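Local coordinates for protein dihydropteroate synthase (PDB 7L6P) that probably catalyses the condensation of para-aminobenzoate with 6-hydroxymethyl-7,8-dihydropterin diphosphate to form 7,8-dihydropteroate, the immediate precursor of folate derivatives, at residues H153-G156 with M161-D164. Numbering follows the deposited sequence.
Sequences HMQG and MQAD
Met154 meets Met161 through its terminal methyl, CE, which lies 3.4 Å from SD of Met161, while the two methyls, Met154 CE and Met161 CE, are 4.0 Å apart. The thioether chains run at about a right angle to each other. Met154 sets out with CG between its own backbone N and carbonyl carbon (chi1 60°) and bends again at chi3, and this second bend brings the methyl to the sulfur; Met161 is folded at both chi2 and chi3. Met154 is buried, touching Phe203, and its carbonyl O accepts a hydrogen bond from Arg134, whereas Met161 is exposed.

The carbonyl of Gln155 and the end of its side chain approach Gln162. CG of Gln162 passes 4.0 Å from the carbonyl O of Gln155. The side-chain ends, Gln155 NE2 and Gln162 OE1, are modelled too close together, so the placement of both amides is doubtful. Gln155 also touches Pro165 and Tyr167. Across the segments the nearest CA atoms are those of Gly156 and Met161, 5.3 Å apart, and CA of Gly156 lies 4.2 Å from CG of Gln162. Gly156 has a positive phi (108°), and at its backbone angles a CB would be jammed against the preceding carbonyl O.

The contact lies in the loop after the fifth strand, 149-152, of the eight-stranded parallel TIM barrel, where short antiparallel strands 156-157 and 160-161 form a small hairpin before helix 170-188. Its dependable part, the Met154-Met161 thioether contact and the approach of Gln162 CG to the backbone of Gln155 and Gly156, is weakly directional van der Waals packing, with no reliable polar bond between the segments.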
loop_
_atom_site.group_PDB
_atom_site.type_symbol
_atom_site.label_atom_id
_atom_site.label_comp_id
_atom_site.label_asym_id
_atom_site.label_seq_id
_atom_site.Cartn_x
_atom_site.Cartn_y
_atom_site.Cartn_z
ATOM N N HIS A 153 12.089 -13.788 15.987
ATOM C CA HIS A 153 11.817 -13.537 17.391
ATOM C C HIS A 153 10.373 -13.895 17.683
ATOM O O HIS A 153 9.463 -13.486 16.947
ATOM C CB HIS A 153 12.049 -12.081 17.783
ATOM C CG HIS A 153 11.605 -11.769 19.181
ATOM N ND1 HIS A 153 10.298 -11.469 19.507
ATOM C CD2 HIS A 153 12.298 -11.747 20.346
ATOM C CE1 HIS A 153 10.202 -11.267 20.811
ATOM N NE2 HIS A 153 11.403 -11.431 21.343
ATOM N N MET A 154 10.173 -14.677 18.736
ATOM C CA MET A 154 8.860 -14.851 19.341
ATOM C C MET A 154 9.006 -14.963 20.846
ATOM O O MET A 154 9.955 -15.561 21.348
ATOM C CB MET A 154 8.133 -16.081 18.805
ATOM C CG MET A 154 8.840 -17.400 19.043
ATOM S SD MET A 154 7.762 -18.816 18.750
ATOM C CE MET A 154 6.651 -18.568 20.115
ATOM N N GLN A 155 8.062 -14.360 21.550
ATOM C CA GLN A 155 7.858 -14.598 22.967
ATOM C C GLN A 155 6.923 -15.794 23.085
ATOM O O GLN A 155 5.923 -15.860 22.376
ATOM C CB GLN A 155 7.264 -13.359 23.629
ATOM C CG GLN A 155 7.755 -13.108 25.034
ATOM C CD GLN A 155 7.275 -11.779 25.600
ATOM O OE1 GLN A 155 8.081 -10.901 25.914
ATOM N NE2 GLN A 155 5.962 -11.630 25.743
ATOM N N GLY A 156 7.302 -16.779 23.885
ATOM C CA GLY A 156 6.544 -18.005 24.011
ATOM C C GLY A 156 7.239 -19.181 23.350
ATOM O O GLY A 156 8.408 -19.120 22.964
ATOM N N MET A 161 1.353 -19.760 22.385
ATOM C CA MET A 161 1.584 -18.335 22.271
ATOM C C MET A 161 1.064 -17.623 23.514
ATOM O O MET A 161 0.141 -18.086 24.190
ATOM C CB MET A 161 0.904 -17.795 21.010
ATOM C CG MET A 161 1.812 -17.004 20.059
ATOM S SD MET A 161 3.400 -17.801 19.653
ATOM C CE MET A 161 2.864 -19.390 18.994
ATOM N N GLN A 162 1.713 -16.513 23.836
ATOM C CA GLN A 162 1.405 -15.759 25.042
ATOM C C GLN A 162 0.072 -15.035 24.946
ATOM O O GLN A 162 -0.196 -14.339 23.963
ATOM C CB GLN A 162 2.506 -14.754 25.305
ATOM C CG GLN A 162 3.776 -15.381 25.718
ATOM C CD GLN A 162 4.536 -14.443 26.592
ATOM O OE1 GLN A 162 4.661 -13.263 26.264
ATOM N NE2 GLN A 162 5.012 -14.935 27.736
ATOM N N ALA A 163 -0.752 -15.174 25.984
ATOM C CA ALA A 163 -2.045 -14.496 25.997
ATOM C C ALA A 163 -1.881 -12.994 26.221
ATOM O O ALA A 163 -2.503 -12.184 25.523
ATOM C CB ALA A 163 -2.952 -15.110 27.068
ATOM N N ASP A 164 -1.075 -12.605 27.215
ATOM C CA ASP A 164 -0.770 -11.200 27.494
ATOM C C ASP A 164 0.711 -10.917 27.292
ATOM O O ASP A 164 1.492 -10.914 28.253
ATOM C CB ASP A 164 -1.212 -10.801 28.900
ATOM C CG ASP A 164 -2.679 -10.443 28.952
ATOM O OD1 ASP A 164 -3.125 -9.672 28.067
ATOM O OD2 ASP A 164 -3.391 -10.923 29.862
#